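Local coordinates for glutathione S-transferase family protein (PDB 3LXZ) that probably conjugates reduced glutathione to a wide range of hydrophobic electrophiles, of both foreign and cellular origin, as a glutathione transferase, at residues 91-96 and 138-143. Numbering follows the deposited sequence.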
loop_
_atom_site.group_PDB
_atom_site.type_symbol
_atom_site.label_atom_id
_atom_site.label_comp_id
_atom_site.label_asym_id
_atom_site.label_seq_id
_atom_site.Cartn_x
_atom_site.Cartn_y
_atom_site.Cartn_z
ATOM N N ARG A 91 1.049 9.333 -6.860
ATOM C CA ARG A 91 1.265 8.243 -5.898
ATOM C C ARG A 91 0.100 8.001 -4.951
ATOM O O ARG A 91 -0.191 6.845 -4.611
ATOM C CB ARG A 91 2.565 8.443 -5.145
ATOM C CG ARG A 91 3.764 8.242 -6.082
ATOM C CD ARG A 91 5.069 8.710 -5.487
ATOM N NE ARG A 91 6.175 8.333 -6.345
ATOM C CZ ARG A 91 7.124 9.164 -6.786
ATOM N NH1 ARG A 91 7.132 10.439 -6.444
ATOM N NH2 ARG A 91 8.073 8.699 -7.582
ATOM N N GLU A 92 -0.545 9.082 -4.505
ATOM C CA GLU A 92 -1.817 8.977 -3.741
ATOM C C GLU A 92 -2.903 8.216 -4.526
ATOM O O GLU A 92 -3.514 7.257 -4.028
ATOM C CB GLU A 92 -2.307 10.357 -3.303
ATOM C CG GLU A 92 -3.559 10.344 -2.438
ATOM C CD GLU A 92 -4.230 11.712 -2.387
ATOM O OE1 GLU A 92 -4.329 12.389 -3.451
ATOM O OE2 GLU A 92 -4.667 12.118 -1.277
ATOM N N LEU A 93 -3.155 8.637 -5.760
ATOM C CA LEU A 93 -4.089 7.905 -6.604
ATOM C C LEU A 93 -3.719 6.431 -6.870
ATOM O O LEU A 93 -4.585 5.528 -6.779
ATOM C CB LEU A 93 -4.270 8.671 -7.939
ATOM C CG LEU A 93 -5.121 9.945 -7.769
ATOM C CD1 LEU A 93 -4.894 10.924 -8.946
ATOM C CD2 LEU A 93 -6.617 9.653 -7.636
ATOM N N LEU A 94 -2.450 6.170 -7.186
ATOM C CA LEU A 94 -1.993 4.791 -7.359
ATOM C C LEU A 94 -2.265 3.954 -6.089
ATOM O O LEU A 94 -2.794 2.834 -6.169
ATOM C CB LEU A 94 -0.501 4.736 -7.711
ATOM C CG LEU A 94 0.083 3.347 -8.067
ATOM C CD1 LEU A 94 1.322 3.600 -8.896
ATOM C CD2 LEU A 94 0.504 2.517 -6.806
ATOM N N LYS A 95 -1.914 4.505 -4.932
ATOM C CA LYS A 95 -2.140 3.823 -3.644
ATOM C C LYS A 95 -3.623 3.554 -3.388
ATOM O O LYS A 95 -3.997 2.466 -2.882
ATOM C CB LYS A 95 -1.612 4.648 -2.469
ATOM C CG LYS A 95 -1.490 3.835 -1.179
ATOM C CD LYS A 95 -0.835 4.624 -0.077
ATOM C CE LYS A 95 -0.779 3.779 1.261
ATOM N NZ LYS A 95 0.428 2.915 1.227
ATOM N N GLU A 96 -4.459 4.538 -3.685
ATOM C CA GLU A 96 -5.897 4.368 -3.477
ATOM C C GLU A 96 -6.453 3.254 -4.349
ATOM O O GLU A 96 -7.319 2.488 -3.926
ATOM C CB GLU A 96 -6.680 5.662 -3.736
ATOM C CG GLU A 96 -6.435 6.683 -2.641
ATOM C CD GLU A 96 -6.800 8.121 -2.968
ATOM O OE1 GLU A 96 -7.032 8.537 -4.157
ATOM O OE2 GLU A 96 -6.841 8.855 -1.961
ATOM N N LYS A 138 -13.506 8.360 -8.035
ATOM C CA LYS A 138 -14.308 9.342 -8.758
ATOM C C LYS A 138 -14.099 10.736 -8.197
ATOM O O LYS A 138 -14.005 11.709 -8.953
ATOM C CB LYS A 138 -15.798 9.000 -8.692
ATOM C CG LYS A 138 -16.658 9.960 -9.554
ATOM C CD LYS A 138 -18.122 9.900 -9.123
ATOM C CE LYS A 138 -18.585 8.507 -9.310
ATOM N NZ LYS A 138 -18.453 8.131 -10.742
ATOM N N ARG A 139 -14.015 10.809 -6.864
ATOM C CA ARG A 139 -13.853 12.064 -6.150
ATOM C C ARG A 139 -12.460 12.653 -6.341
ATOM O O ARG A 139 -12.310 13.873 -6.505
ATOM C CB ARG A 139 -14.192 11.784 -4.681
ATOM C CG ARG A 139 -13.829 12.739 -3.597
ATOM C CD ARG A 139 -14.207 12.103 -2.255
ATOM N NE ARG A 139 -15.590 11.604 -2.229
ATOM C CZ ARG A 139 -15.996 10.355 -1.931
ATOM N NH1 ARG A 139 -15.158 9.386 -1.596
ATOM N NH2 ARG A 139 -17.298 10.069 -1.960
ATOM N N ASN A 140 -11.445 11.796 -6.321
ATOM C CA ASN A 140 -10.050 12.256 -6.307
ATOM C C ASN A 140 -9.373 12.281 -7.659
ATOM O O ASN A 140 -8.434 13.059 -7.861
ATOM C CB ASN A 140 -9.230 11.418 -5.301
ATOM C CG ASN A 140 -7.957 12.101 -4.870
ATOM O OD1 ASN A 140 -7.935 13.298 -4.657
ATOM N ND2 ASN A 140 -6.899 11.343 -4.715
ATOM N N GLY A 141 -9.849 11.448 -8.589
ATOM C CA GLY A 141 -9.256 11.330 -9.930
ATOM C C GLY A 141 -9.604 12.524 -10.788
ATOM O O GLY A 141 -10.671 13.108 -10.637
ATOM N N ARG A 142 -8.692 12.935 -11.658
ATOM C CA ARG A 142 -8.969 14.047 -12.566
ATOM C C ARG A 142 -9.613 13.566 -13.867
ATOM O O ARG A 142 -10.561 14.180 -14.359
ATOM C CB ARG A 142 -7.689 14.819 -12.880
ATOM C CG ARG A 142 -7.251 15.844 -11.823
ATOM C CD ARG A 142 -7.014 15.233 -10.452
ATOM N NE ARG A 142 -6.199 16.124 -9.621
ATOM C CZ ARG A 142 -6.260 16.243 -8.298
ATOM N NH1 ARG A 142 -7.117 15.517 -7.551
ATOM N NH2 ARG A 142 -5.439 17.114 -7.723
ATOM N N PHE A 143 -9.111 12.459 -14.396
ATOM C CA PHE A 143 -9.631 11.856 -15.630
ATOM C C PHE A 143 -9.669 12.861 -16.766
ATOM O O PHE A 143 -10.731 13.184 -17.311
ATOM C CB PHE A 143 -10.996 11.237 -15.386
ATOM C CG PHE A 143 -10.946 10.035 -14.532
ATOM C CD1 PHE A 143 -10.539 8.828 -15.063
ATOM C CD2 PHE A 143 -11.258 10.118 -13.161
ATOM C CE1 PHE A 143 -10.477 7.692 -14.258
ATOM C CE2 PHE A 143 -11.214 9.016 -12.353
ATOM C CZ PHE A 143 -10.814 7.784 -12.896
#
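The helical segment 91-96 faces the place where helix 120-140 runs out into a turn, and the backbones come nearest between Leu-93 and Gly-141, whose CA atoms are 7.0 Å apart. Asn-140 reaches over to the helix with CG anti to its backbone N (chi1 -160°), pointing its amide nitrogen, ND2, at two glutamates one helical turn apart. Each N-H of ND2 goes to a different carboxylate. The bond to Glu-92 OE1, 3.0 Å from ND2, is nearly straight and lies in the amide plane, yet it meets the oxygen from above the carboxylate plane. Glu-96 OE1, 2.9 Å from ND2, accepts the other with its syn lone pair, along a more bent path. An amide suits this place because one nitrogen can serve two acceptors, and its N-H groups probably ease the repulsion between the carboxylates, if both are charged. Both helices belong to the all-helical C-terminal domain of the glutathione transferase fold, and the contact forms part of the dimer interface, where Glu-92 OE2 is hydrogen-bonded to Ser-61 OG of the second subunit and Asn-140 packs on its Pro-46. Lys-89 NZ joins the polar cluster, in a salt bridge with Glu-92 OE1 and a hydrogen bond with Asn-140 OD1. An alanine in place of Asn-140 would lose both N-H donors and would probably leave the two buried carboxylates less well compensated. Leu-93 supplies the apolar part, crossing Asn-140 obliquely with CD2 3.4 Å from its ND2. Gly-141 suits the turn since a CB there would clash with Phe-143 CE2. Beyond it Arg-142 folds back, its NH1 donating to Asn-140 O at 2.8 Å.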